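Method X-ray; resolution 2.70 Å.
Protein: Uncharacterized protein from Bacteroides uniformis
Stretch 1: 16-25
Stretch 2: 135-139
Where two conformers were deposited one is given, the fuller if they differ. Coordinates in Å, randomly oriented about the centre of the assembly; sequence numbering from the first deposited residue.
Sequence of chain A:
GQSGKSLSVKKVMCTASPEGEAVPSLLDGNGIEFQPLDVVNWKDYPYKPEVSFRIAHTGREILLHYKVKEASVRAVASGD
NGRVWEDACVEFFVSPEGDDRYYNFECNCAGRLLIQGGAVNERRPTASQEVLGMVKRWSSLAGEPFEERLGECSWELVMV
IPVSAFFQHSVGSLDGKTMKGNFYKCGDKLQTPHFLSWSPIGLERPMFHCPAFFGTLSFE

Stretch 1 16-25: ASPEGEAVPS
Stretch 2 (135-139) VKRWS

A lysine on a strand often serves a neighbouring loop by stretching its aliphatic chain along the backbone and spending its charge at the far end. Lys 136 does so here. Its CA-to-CB bond points toward the loop, and its side chain is m, t, t, t (chi1 -61°, the rest near 180°). Lys 136 NZ donates a hydrogen bond of 2.7 Å to Ser 17 OG; Ser 17 has a t rotamer and phi/psi of -69/123. Lys 136 NZ also lies 3.4 Å from Glu 19 OE2, a salt bridge whose hydrogen bond is weak; Glu 19 reaches it through chi1 -67° and chi2 -66°. Short of the ammonium, the lysine chain passes the loop backbone, with Lys 136 CD 3.5 Å from Pro 18 O.

Residues 17 to 19 are extended (Pro 18 -75/149, Glu 19 -87/149). The chain then turns at Gly 20 (-52/-47), and helical angles persist through Glu 21 and Ala 22 into the helix that includes residues 23-25; Val 23 N donates a hydrogen bond to Gly 20 O at 3.1 Å. Residues 136-139 form a strand, with Lys 136 and Trp 138 directed toward the loop and Arg 137 away.

The backbones draw close at Gly 20, whose CA lies 4.9 Å from Trp 138 CA. An ideal CB on Gly 20 would fall 2.9 Å from Trp 138 CB and 3.0 Å from Arg 137 O, both clashes, so the approach depends on the absent side chain. Trp 138 (chi1 168°, chi2 88°) offers one ring face to Glu 21, whose CA sits 4.0 Å from the centroid of the five-membered ring, 19° off its normal, in a CH-pi contact. Farther along the indole, Pro 24 CG meets Trp 138 CZ3 at 4.4 Å, an apolar contact. Together the stretches bury 360 Å².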

# COMPACT_ATOMS: atom_id res chain seq x y z
N ALA A 16 -20.42 10.16 0.90
CA ALA A 16 -20.42 8.71 1.07
C ALA A 16 -19.06 8.11 0.74
O ALA A 16 -18.18 8.77 0.19
CB ALA A 16 -21.50 8.06 0.20
N SER A 17 -18.91 6.84 1.10
CA SER A 17 -17.70 6.08 0.83
C SER A 17 -17.57 5.85 -0.68
O SER A 17 -18.49 5.29 -1.30
CB SER A 17 -17.78 4.71 1.52
OG SER A 17 -16.67 3.91 1.20
N PRO A 18 -16.45 6.27 -1.29
CA PRO A 18 -16.23 6.02 -2.72
C PRO A 18 -15.87 4.57 -3.02
O PRO A 18 -15.25 3.89 -2.18
CB PRO A 18 -15.04 6.91 -3.04
CG PRO A 18 -14.28 6.94 -1.78
CD PRO A 18 -15.32 7.00 -0.71
N GLU A 19 -16.27 4.11 -4.21
CA GLU A 19 -15.93 2.78 -4.70
C GLU A 19 -14.58 2.90 -5.39
O GLU A 19 -14.25 3.95 -5.93
CB GLU A 19 -17.02 2.24 -5.63
CG GLU A 19 -18.35 1.97 -4.89
CD GLU A 19 -18.29 0.84 -3.85
OE1 GLU A 19 -17.33 0.02 -3.84
OE2 GLU A 19 -19.23 0.74 -3.04
N GLY A 20 -13.80 1.82 -5.34
CA GLY A 20 -12.45 1.80 -5.89
C GLY A 20 -12.30 2.27 -7.32
O GLY A 20 -11.40 3.08 -7.59
N GLU A 21 -13.18 1.78 -8.21
CA GLU A 21 -13.12 2.14 -9.65
C GLU A 21 -13.23 3.65 -9.88
O GLU A 21 -12.61 4.19 -10.81
CB GLU A 21 -14.21 1.40 -10.47
CG GLU A 21 -13.97 1.41 -12.00
CD GLU A 21 -15.10 0.76 -12.81
OE1 GLU A 21 -16.27 1.09 -12.55
OE2 GLU A 21 -14.81 -0.05 -13.72
N ALA A 22 -14.00 4.32 -9.02
CA ALA A 22 -14.21 5.77 -9.09
C ALA A 22 -13.09 6.64 -8.52
O ALA A 22 -13.07 7.84 -8.79
CB ALA A 22 -15.51 6.13 -8.38
N VAL A 23 -12.15 6.07 -7.77
CA VAL A 23 -11.12 6.87 -7.09
C VAL A 23 -10.16 7.67 -8.01
O VAL A 23 -9.85 8.80 -7.69
CB VAL A 23 -10.34 6.03 -6.05
CG1 VAL A 23 -9.12 6.74 -5.48
CG2 VAL A 23 -11.27 5.63 -4.92
N PRO A 24 -9.69 7.07 -9.12
CA PRO A 24 -8.75 7.83 -9.97
C PRO A 24 -9.34 9.13 -10.50
O PRO A 24 -8.63 10.15 -10.54
CB PRO A 24 -8.44 6.84 -11.10
CG PRO A 24 -8.52 5.52 -10.42
CD PRO A 24 -9.71 5.65 -9.50
N SER A 25 -10.60 9.08 -10.89
CA SER A 25 -11.34 10.27 -11.34
C SER A 25 -11.50 11.29 -10.21
O SER A 25 -11.27 12.47 -10.40
CB SER A 25 -12.72 9.85 -11.81
OG SER A 25 -13.52 10.98 -12.06
N VAL A 135 -12.10 -2.98 3.40
CA VAL A 135 -11.17 -2.34 2.46
C VAL A 135 -11.62 -2.58 1.04
O VAL A 135 -11.52 -3.70 0.53
CB VAL A 135 -9.71 -2.81 2.63
CG1 VAL A 135 -8.80 -2.09 1.64
CG2 VAL A 135 -9.24 -2.58 4.07
N LYS A 136 -12.12 -1.53 0.40
CA LYS A 136 -12.58 -1.60 -0.97
C LYS A 136 -11.34 -1.49 -1.83
O LYS A 136 -10.40 -0.78 -1.48
CB LYS A 136 -13.58 -0.50 -1.30
CG LYS A 136 -14.85 -0.54 -0.46
CD LYS A 136 -15.63 0.76 -0.63
CE LYS A 136 -16.95 0.74 0.13
NZ LYS A 136 -17.77 1.93 -0.19
N ARG A 137 -11.35 -2.23 -2.93
CA ARG A 137 -10.24 -2.30 -3.86
C ARG A 137 -10.69 -2.29 -5.30
O ARG A 137 -11.86 -2.58 -5.60
CB ARG A 137 -9.54 -3.62 -3.65
CG ARG A 137 -8.82 -3.76 -2.33
CD ARG A 137 -8.69 -5.22 -1.94
NE ARG A 137 -9.80 -5.73 -1.12
CZ ARG A 137 -10.00 -7.02 -0.82
NH1 ARG A 137 -9.24 -8.00 -1.32
NH2 ARG A 137 -11.02 -7.35 -0.03
N TRP A 138 -9.74 -1.97 -6.18
CA TRP A 138 -9.93 -2.04 -7.64
C TRP A 138 -8.56 -2.12 -8.30
O TRP A 138 -7.62 -1.45 -7.86
CB TRP A 138 -10.69 -0.81 -8.18
CG TRP A 138 -10.66 -0.71 -9.70
CD1 TRP A 138 -11.53 -1.29 -10.58
CD2 TRP A 138 -9.67 -0.05 -10.49
NE1 TRP A 138 -11.16 -1.00 -11.87
CE2 TRP A 138 -10.02 -0.25 -11.85
CE3 TRP A 138 -8.53 0.71 -10.19
CZ2 TRP A 138 -9.27 0.29 -12.92
CZ3 TRP A 138 -7.76 1.25 -11.26
CH2 TRP A 138 -8.14 1.03 -12.61
N SER A 139 -8.47 -2.93 -9.36
CA SER A 139 -7.26 -3.02 -10.18
C SER A 139 -7.61 -3.13 -11.65
O SER A 139 -8.67 -3.64 -12.00
CB SER A 139 -6.41 -4.22 -9.77
OG SER A 139 -5.29 -4.35 -10.64